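Local atomic coordinates of dihydropteroate synthase (Anaplasma phagocytophilum, PDB entry 6UCZ), a protein that catalyses the joining of a dihydropterin pyrophosphate to p-aminobenzoate to give dihydropteroate, a step of folate synthesis. Residues L97-H105 / L125-N133; Q86-L97 / I113-A124. All coordinates share one frame; numbering follows the deposited sequence.

Contact 1: residues L97-H105 / L125-N133. With PMM (pterin-6-yl-methyl-monophosphate), chain C.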
# COMPACT_ATOMS: atom_id res chain seq x y z
N LEU A 97 16.23 3.61 7.48
CA LEU A 97 15.67 2.27 7.42
C LEU A 97 16.30 1.30 8.43
O LEU A 97 15.56 0.49 9.00
CB LEU A 97 15.78 1.76 5.98
CG LEU A 97 14.80 0.73 5.43
CD1 LEU A 97 13.36 1.16 5.72
CD2 LEU A 97 15.00 0.59 3.91
N PRO A 98 17.62 1.31 8.69
CA PRO A 98 18.15 0.41 9.73
C PRO A 98 17.54 0.63 11.11
O PRO A 98 17.20 -0.34 11.79
CB PRO A 98 19.65 0.70 9.71
CG PRO A 98 19.94 1.21 8.36
CD PRO A 98 18.71 2.03 8.01
N GLU A 99 17.40 1.89 11.54
CA GLU A 99 16.83 2.14 12.87
C GLU A 99 15.35 1.80 12.91
O GLU A 99 14.87 1.23 13.89
CB GLU A 99 17.06 3.59 13.29
CG GLU A 99 18.28 3.80 14.19
CD GLU A 99 18.19 3.01 15.49
OE1 GLU A 99 17.53 3.48 16.44
OE2 GLU A 99 18.79 1.92 15.55
N ILE A 100 14.61 2.14 11.84
CA ILE A 100 13.19 1.81 11.78
C ILE A 100 13.00 0.30 11.84
O ILE A 100 12.12 -0.20 12.56
CB ILE A 100 12.56 2.41 10.51
CG1 ILE A 100 12.51 3.94 10.60
CG2 ILE A 100 11.17 1.81 10.22
CD1 ILE A 100 12.20 4.63 9.28
N ILE A 101 13.83 -0.45 11.12
CA ILE A 101 13.73 -1.91 11.15
C ILE A 101 14.04 -2.44 12.55
O ILE A 101 13.35 -3.33 13.05
CB ILE A 101 14.66 -2.52 10.08
CG1 ILE A 101 14.12 -2.24 8.68
CG2 ILE A 101 14.85 -4.02 10.31
CD1 ILE A 101 15.15 -2.46 7.59
N ARG A 102 15.07 -1.89 13.20
CA ARG A 102 15.42 -2.34 14.54
C ARG A 102 14.31 -2.04 15.54
O ARG A 102 13.94 -2.89 16.36
CB ARG A 102 16.74 -1.70 15.00
CG ARG A 102 17.28 -2.29 16.31
CD ARG A 102 18.46 -1.49 16.83
NE ARG A 102 18.03 -0.16 17.27
CZ ARG A 102 17.59 0.12 18.49
NH1 ARG A 102 17.52 -0.83 19.42
NH2 ARG A 102 17.21 1.36 18.78
N ILE A 103 13.79 -0.81 15.50
CA ILE A 103 12.76 -0.42 16.46
C ILE A 103 11.47 -1.18 16.20
O ILE A 103 10.81 -1.64 17.13
CB ILE A 103 12.56 1.11 16.39
CG1 ILE A 103 13.84 1.82 16.86
CG2 ILE A 103 11.37 1.55 17.23
CD1 ILE A 103 13.97 3.24 16.36
N ALA A 104 11.10 -1.35 14.92
CA ALA A 104 9.88 -2.09 14.60
C ALA A 104 10.00 -3.56 14.99
O ALA A 104 9.11 -4.11 15.65
CB ALA A 104 9.55 -1.96 13.12
N HIS A 105 11.09 -4.22 14.59
CA HIS A 105 11.23 -5.64 14.89
C HIS A 105 11.31 -5.89 16.39
O HIS A 105 10.76 -6.87 16.89
CB HIS A 105 12.44 -6.22 14.17
CG HIS A 105 12.22 -6.42 12.70
ND1 HIS A 105 13.21 -6.88 11.86
CD2 HIS A 105 11.13 -6.19 11.93
CE1 HIS A 105 12.73 -6.94 10.62
NE2 HIS A 105 11.47 -6.53 10.64
N LEU A 125 15.53 -5.11 1.45
CA LEU A 125 15.43 -6.50 1.89
C LEU A 125 16.71 -6.96 2.58
O LEU A 125 16.65 -7.69 3.58
CB LEU A 125 15.10 -7.40 0.69
CG LEU A 125 13.64 -7.30 0.25
CD1 LEU A 125 13.42 -7.89 -1.14
CD2 LEU A 125 12.75 -7.98 1.26
N LYS A 126 17.87 -6.53 2.07
CA LYS A 126 19.12 -6.85 2.77
C LYS A 126 19.15 -6.25 4.16
O LYS A 126 19.72 -6.84 5.08
CB LYS A 126 20.33 -6.39 1.95
CG LYS A 126 20.67 -7.31 0.80
CD LYS A 126 21.60 -6.65 -0.20
CE LYS A 126 21.82 -7.54 -1.40
NZ LYS A 126 22.53 -6.84 -2.51
N LEU A 127 18.51 -5.09 4.36
CA LEU A 127 18.48 -4.51 5.70
C LEU A 127 17.51 -5.25 6.61
O LEU A 127 17.62 -5.13 7.84
CB LEU A 127 18.12 -3.03 5.64
CG LEU A 127 19.17 -2.10 5.05
CD1 LEU A 127 18.69 -0.66 5.10
CD2 LEU A 127 20.50 -2.28 5.81
N GLY A 128 16.58 -6.02 6.05
CA GLY A 128 15.70 -6.82 6.87
C GLY A 128 14.22 -6.52 6.80
O GLY A 128 13.48 -6.96 7.68
N VAL A 129 13.76 -5.77 5.78
CA VAL A 129 12.32 -5.49 5.70
C VAL A 129 11.56 -6.78 5.38
O VAL A 129 12.12 -7.77 4.91
CB VAL A 129 11.96 -4.38 4.69
CG1 VAL A 129 12.68 -3.09 5.02
CG2 VAL A 129 12.20 -4.81 3.24
N ASP A 130 10.27 -6.75 5.70
CA ASP A 130 9.40 -7.91 5.61
C ASP A 130 8.53 -7.93 4.37
O ASP A 130 8.10 -9.00 3.94
CB ASP A 130 8.49 -7.97 6.85
CG ASP A 130 9.30 -8.00 8.14
OD1 ASP A 130 9.77 -9.10 8.49
OD2 ASP A 130 9.49 -6.94 8.76
N TYR A 131 8.23 -6.76 3.80
CA TYR A 131 7.37 -6.67 2.62
C TYR A 131 8.02 -5.78 1.58
O TYR A 131 8.64 -4.77 1.93
CB TYR A 131 5.99 -6.04 2.93
CG TYR A 131 5.13 -6.70 3.98
CD1 TYR A 131 5.37 -6.52 5.33
CD2 TYR A 131 4.02 -7.45 3.61
CE1 TYR A 131 4.56 -7.12 6.30
CE2 TYR A 131 3.21 -8.04 4.54
CZ TYR A 131 3.48 -7.88 5.88
OH TYR A 131 2.65 -8.48 6.79
N ILE A 132 7.85 -6.14 0.31
CA ILE A 132 7.93 -5.17 -0.77
C ILE A 132 6.53 -4.66 -1.05
O ILE A 132 5.62 -5.43 -1.39
CB ILE A 132 8.52 -5.79 -2.05
CG1 ILE A 132 9.85 -6.49 -1.80
CG2 ILE A 132 8.69 -4.69 -3.12
CD1 ILE A 132 10.33 -7.25 -3.02
N ASN A 133 6.32 -3.36 -0.90
CA ASN A 133 5.07 -2.74 -1.33
C ASN A 133 5.35 -2.20 -2.72
O ASN A 133 5.73 -1.04 -2.90
CB ASN A 133 4.62 -1.67 -0.34
CG ASN A 133 3.42 -0.91 -0.83
OD1 ASN A 133 2.72 -1.34 -1.77
ND2 ASN A 133 3.18 0.25 -0.24
N5 PMM C . -0.93 4.85 -2.31
C6 PMM C . 0.14 5.65 -2.29
C7 PMM C . 1.42 5.13 -2.17
N8 PMM C . 1.68 3.82 -2.07
N1 PMM C . 0.88 1.68 -1.97
C2 PMM C . -0.14 0.84 -2.00
N2 PMM C . 0.08 -0.48 -1.92
N3 PMM C . -1.44 1.25 -2.11
C4 PMM C . -1.86 2.55 -2.23
O4 PMM C . -3.05 2.84 -2.36
C4A PMM C . -0.75 3.53 -2.21
C8A PMM C . 0.60 3.03 -2.09
C9 PMM C . -0.13 7.12 -2.47
O10 PMM C . -0.75 7.64 -1.28
PA PMM C . 0.02 8.62 -0.25
O1P PMM C . -1.08 9.09 0.72
O2P PMM C . 0.47 9.84 -1.03
O3P PMM C . 1.14 7.89 0.42
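The ring of His105 leans toward Asp130 because its CG stands anti to the carbonyl carbon (chi1 -75°), and Asp130 adopts the same kind of first torsion (chi1 -57°), so that imidazole and carboxylate reach toward each other across the gap. They meet in one hydrogen bond, His105 NE2 to Asp130 OD2 at 2.8 Å. The acceptor lies close to the ring plane at the imidazole edge and accepts the N-H with its syn lone pair, while the carboxylate plane is turned 60° from the ring. At the same edge His105 CE1 comes within 3.0 Å of the carbonyl oxygen of Gly128. Gly128, at positive phi just after helix 118-127, closes a Schellman motif.

One turn back from His105, Ile101 supplies the apolar centre. Its CD1 tip is wedged between two side chains, 3.6 Å from Leu127 CB and 3.6 Å from Val129 CG1; the Ile101 side chain runs roughly perpendicular to that of Leu127. The CD1 branch of Leu127 continues across the start of the helix, resting 3.9 Å from Leu97 CB and against the ring of Pro98. Farther along, strand 131-134 carries Asn133 to the pterin, where its amide pairs in two ways: PMM N2 donates almost straight to Asn133 OD1 (2.8 Å), and Asn133 ND2 donates to PMM N1 (3.2 Å). Asp71 takes a further bond from the same ND2.

Asp130 OD2 also accepts from the backbone N of Val111; two donors grip this oxygen, which should limit the carboxylate's rotation. That grip would probably stabilise its negative charge, and the aspartate in turn should favour a proton on His105 NE2, although a bound sodium ion about 4 Å from the His105 side chain may temper this.

Contact 2: residues Q86-L97 / I113-A124. With PMM (pterin-6-yl-methyl-monophosphate), chain C.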
# COMPACT_ATOMS: atom_id res chain seq x y z
N GLN A 86 16.24 6.17 -8.68
CA GLN A 86 16.39 5.12 -7.67
C GLN A 86 17.51 5.45 -6.69
O GLN A 86 17.42 5.13 -5.50
CB GLN A 86 16.65 3.77 -8.33
CG GLN A 86 16.74 2.57 -7.38
CD GLN A 86 18.11 2.42 -6.73
OE1 GLN A 86 19.14 2.78 -7.32
NE2 GLN A 86 18.14 1.91 -5.49
N GLU A 87 18.59 6.08 -7.18
CA GLU A 87 19.72 6.40 -6.32
C GLU A 87 19.36 7.48 -5.30
O GLU A 87 19.72 7.38 -4.12
CB GLU A 87 20.93 6.84 -7.15
CG GLU A 87 21.59 5.75 -7.98
CD GLU A 87 20.95 5.57 -9.35
OE1 GLU A 87 19.94 6.23 -9.63
OE2 GLU A 87 21.50 4.78 -10.16
N GLU A 88 18.68 8.53 -5.75
CA GLU A 88 18.19 9.54 -4.81
C GLU A 88 17.21 8.93 -3.83
O GLU A 88 17.24 9.23 -2.63
CB GLU A 88 17.58 10.70 -5.59
CG GLU A 88 18.63 11.47 -6.35
CD GLU A 88 18.07 12.32 -7.46
OE1 GLU A 88 16.84 12.25 -7.71
OE2 GLU A 88 18.87 13.05 -8.10
N GLU A 89 16.33 8.05 -4.32
CA GLU A 89 15.38 7.38 -3.44
C GLU A 89 16.11 6.63 -2.33
O GLU A 89 15.77 6.76 -1.15
CB GLU A 89 14.53 6.40 -4.25
CG GLU A 89 13.54 5.61 -3.41
CD GLU A 89 12.93 4.46 -4.19
OE1 GLU A 89 13.65 3.85 -5.01
OE2 GLU A 89 11.73 4.16 -4.00
N TRP A 90 17.16 5.89 -2.69
CA TRP A 90 17.87 5.07 -1.71
C TRP A 90 18.64 5.92 -0.71
O TRP A 90 18.71 5.57 0.47
CB TRP A 90 18.82 4.08 -2.39
CG TRP A 90 19.46 3.19 -1.37
CD1 TRP A 90 20.79 3.11 -1.06
CD2 TRP A 90 18.79 2.33 -0.43
NE1 TRP A 90 20.99 2.22 -0.03
CE2 TRP A 90 19.77 1.74 0.38
CE3 TRP A 90 17.44 1.99 -0.22
CZ2 TRP A 90 19.46 0.82 1.38
CZ3 TRP A 90 17.13 1.08 0.78
CH2 TRP A 90 18.14 0.51 1.57
N SER A 91 19.23 7.04 -1.16
CA SER A 91 19.95 7.89 -0.21
C SER A 91 19.03 8.47 0.86
O SER A 91 19.48 8.75 1.98
CB SER A 91 20.71 9.00 -0.95
OG SER A 91 19.83 10.01 -1.42
N ARG A 92 17.74 8.65 0.57
CA ARG A 92 16.82 9.10 1.61
C ARG A 92 16.50 7.98 2.59
O ARG A 92 16.30 8.24 3.78
CB ARG A 92 15.51 9.64 1.03
CG ARG A 92 15.61 10.89 0.17
CD ARG A 92 14.26 11.13 -0.51
NE ARG A 92 14.22 12.36 -1.29
CZ ARG A 92 13.12 12.88 -1.83
NH1 ARG A 92 13.18 14.00 -2.52
NH2 ARG A 92 11.95 12.27 -1.67
N LEU A 93 16.48 6.74 2.11
CA LEU A 93 16.04 5.62 2.92
C LEU A 93 17.15 5.04 3.79
O LEU A 93 16.87 4.57 4.90
CB LEU A 93 15.46 4.52 2.02
CG LEU A 93 14.19 4.88 1.22
CD1 LEU A 93 13.96 3.91 0.06
CD2 LEU A 93 12.98 4.94 2.13
N LYS A 94 18.40 5.04 3.31
CA LYS A 94 19.45 4.27 3.97
C LYS A 94 19.81 4.85 5.33
O LYS A 94 20.38 4.13 6.16
CB LYS A 94 20.71 4.17 3.08
CG LYS A 94 21.51 5.46 2.93
CD LYS A 94 22.80 5.21 2.16
CE LYS A 94 23.54 6.51 1.87
NZ LYS A 94 24.86 6.27 1.24
N GLU A 95 19.51 6.12 5.58
CA GLU A 95 19.82 6.72 6.87
C GLU A 95 18.78 6.37 7.93
O GLU A 95 19.09 6.36 9.12
CB GLU A 95 19.89 8.25 6.73
CG GLU A 95 20.93 8.76 5.75
CD GLU A 95 22.35 8.50 6.21
OE1 GLU A 95 22.59 8.38 7.43
OE2 GLU A 95 23.24 8.43 5.33
N VAL A 96 17.55 6.07 7.52
CA VAL A 96 16.47 5.84 8.46
C VAL A 96 16.07 4.37 8.56
O VAL A 96 15.63 3.93 9.62
CB VAL A 96 15.25 6.71 8.10
CG1 VAL A 96 15.67 8.14 7.92
CG2 VAL A 96 14.59 6.20 6.82
N LEU A 97 16.23 3.61 7.48
CA LEU A 97 15.67 2.27 7.42
C LEU A 97 16.30 1.30 8.43
O LEU A 97 15.56 0.49 9.00
CB LEU A 97 15.78 1.76 5.98
CG LEU A 97 14.80 0.73 5.43
CD1 LEU A 97 13.36 1.16 5.72
CD2 LEU A 97 15.00 0.59 3.91
N ILE A 113 8.69 -1.83 2.34
CA ILE A 113 9.37 -0.83 1.52
C ILE A 113 8.45 -0.45 0.37
O ILE A 113 8.11 -1.29 -0.47
CB ILE A 113 10.75 -1.31 1.03
CG1 ILE A 113 11.41 -0.26 0.12
CG2 ILE A 113 10.69 -2.66 0.31
CD1 ILE A 113 11.64 1.07 0.78
N ASP A 114 8.02 0.81 0.34
CA ASP A 114 7.12 1.30 -0.69
C ASP A 114 8.00 1.85 -1.80
O ASP A 114 8.55 2.95 -1.68
CB ASP A 114 6.16 2.35 -0.13
CG ASP A 114 5.14 2.83 -1.15
OD1 ASP A 114 5.27 2.55 -2.37
OD2 ASP A 114 4.18 3.49 -0.71
N THR A 115 8.17 1.07 -2.87
CA THR A 115 9.03 1.48 -3.96
C THR A 115 8.54 0.84 -5.25
O THR A 115 7.92 -0.23 -5.22
CB THR A 115 10.50 1.10 -3.71
OG1 THR A 115 11.31 1.53 -4.80
CG2 THR A 115 10.64 -0.41 -3.56
N ARG A 116 8.83 1.49 -6.36
CA ARG A 116 8.66 0.88 -7.67
C ARG A 116 9.96 0.31 -8.24
O ARG A 116 9.93 -0.30 -9.31
CB ARG A 116 8.06 1.89 -8.64
CG ARG A 116 9.06 2.91 -9.18
CD ARG A 116 8.35 3.94 -10.02
NE ARG A 116 7.57 4.82 -9.17
CZ ARG A 116 7.10 6.01 -9.54
NH1 ARG A 116 7.35 6.47 -10.76
NH2 ARG A 116 6.40 6.74 -8.68
N ASN A 117 11.09 0.47 -7.54
CA ASN A 117 12.42 0.13 -8.06
C ASN A 117 12.94 -1.15 -7.42
O ASN A 117 13.07 -1.23 -6.19
CB ASN A 117 13.42 1.26 -7.80
CG ASN A 117 13.05 2.54 -8.52
OD1 ASN A 117 12.76 2.53 -9.70
ND2 ASN A 117 13.07 3.66 -7.80
N ALA A 118 13.30 -2.14 -8.25
CA ALA A 118 13.76 -3.42 -7.73
C ALA A 118 15.03 -3.27 -6.90
O ALA A 118 15.19 -3.96 -5.88
CB ALA A 118 13.99 -4.40 -8.88
N LYS A 119 15.95 -2.39 -7.31
CA LYS A 119 17.19 -2.21 -6.56
C LYS A 119 16.92 -1.70 -5.15
O LYS A 119 17.55 -2.14 -4.19
CB LYS A 119 18.12 -1.25 -7.29
CG LYS A 119 19.49 -1.07 -6.63
CD LYS A 119 20.17 -2.39 -6.27
CE LYS A 119 20.91 -2.98 -7.45
NZ LYS A 119 22.03 -3.86 -6.99
N THR A 120 15.98 -0.76 -5.02
CA THR A 120 15.63 -0.28 -3.69
C THR A 120 15.02 -1.39 -2.85
O THR A 120 15.37 -1.55 -1.68
CB THR A 120 14.69 0.92 -3.80
OG1 THR A 120 15.44 2.05 -4.28
CG2 THR A 120 14.04 1.25 -2.45
N ALA A 121 14.13 -2.19 -3.45
CA ALA A 121 13.57 -3.32 -2.72
C ALA A 121 14.67 -4.28 -2.29
O ALA A 121 14.66 -4.76 -1.15
CB ALA A 121 12.53 -4.05 -3.57
N GLU A 122 15.64 -4.54 -3.18
CA GLU A 122 16.73 -5.44 -2.85
C GLU A 122 17.58 -4.90 -1.70
O GLU A 122 17.97 -5.66 -0.80
CB GLU A 122 17.60 -5.66 -4.09
CG GLU A 122 18.84 -6.49 -3.86
CD GLU A 122 19.67 -6.63 -5.11
OE1 GLU A 122 19.76 -5.64 -5.87
OE2 GLU A 122 20.21 -7.72 -5.35
N LEU A 123 17.90 -3.61 -1.72
CA LEU A 123 18.70 -3.04 -0.64
C LEU A 123 17.92 -3.05 0.67
O LEU A 123 18.47 -3.39 1.73
CB LEU A 123 19.15 -1.63 -1.01
CG LEU A 123 20.24 -1.58 -2.09
CD1 LEU A 123 20.58 -0.15 -2.46
CD2 LEU A 123 21.49 -2.34 -1.64
N ALA A 124 16.64 -2.70 0.61
CA ALA A 124 15.82 -2.72 1.81
C ALA A 124 15.68 -4.13 2.35
O ALA A 124 15.75 -4.35 3.57
CB ALA A 124 14.44 -2.12 1.50
N5 PMM C . -0.93 4.85 -2.31
C6 PMM C . 0.14 5.65 -2.29
C7 PMM C . 1.42 5.13 -2.17
N8 PMM C . 1.68 3.82 -2.07
N1 PMM C . 0.88 1.68 -1.97
C2 PMM C . -0.14 0.84 -2.00
N2 PMM C . 0.08 -0.48 -1.92
N3 PMM C . -1.44 1.25 -2.11
C4 PMM C . -1.86 2.55 -2.23
O4 PMM C . -3.05 2.84 -2.36
C4A PMM C . -0.75 3.53 -2.21
C8A PMM C . 0.60 3.03 -2.09
C9 PMM C . -0.13 7.12 -2.47
O10 PMM C . -0.75 7.64 -1.28
PA PMM C . 0.02 8.62 -0.25
O1P PMM C . -1.08 9.09 0.72
O2P PMM C . 0.47 9.84 -1.03
O3P PMM C . 1.14 7.89 0.42
O HOH W 1 10.51 4.62 -1.55
O HOH W 2 9.72 4.30 -5.86
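The indole of Trp90 is covered on both faces: Leu123 CD1 lies over one, a CH-pi contact 3.4 Å from the centroid of the five-membered ring, and Lys94 CB lies over the other. On the same face as CD1, Leu123 CB extends to the six-membered ring, 3.4 Å from Trp90 CZ2. The carboxylate of Glu89 has its OE1 approached from opposite faces, by Thr120 OG1 at 2.6 Å and by Asn117 ND2 at 2.9 Å. Glu89 OE2 accepts from Thr115 OG1 (2.8 Å) on its syn side, somewhat out of plane, and water 2 links it to Arg116 N. With CG anti to the backbone N (chi1 178°), the extended Glu89 reaches these donors from its helix.

Thr120 sits as a knob among Gln86, Glu89, Trp90 and Leu93; its OG1 also accepts from Gln86 NE2 (3.0 Å). Thr115 OG1 accepts from Asn117 N, an ST turn leading into helix 118-127. Next to it Asp114, its OD1 hydrogen-bonded to Gln135 and its OD2 salt-bridged to Arg274, brings OD2 close to PMM N8 (2.9 Å). Helix 86-93 and helical residues 118-124, 25° apart, pack outside strand 110-115 as in the TIM barrel of this family, whose C-terminal strand ends carry the pterin site.

Both contacts belong to one layer of the barrel: they share Leu97, use helix 118-127, and reach the neighbouring strands 110-115 and 131-134, which are joined by probable backbone bonds between Ile113 and both Tyr131 and Asn133. Contact 2 is the more buried, and its polar network centres on a buried glutamate. Contact 1 is only partly buried: apolar packing at the start of helix 97-106 gives way to a histidine–carboxylate bond at its far end, where helix 118-127 leads into strand 131-134. Each nevertheless delivers one side chain to the same pterin, Asn133 in contact 1 and Asp114 in contact 2.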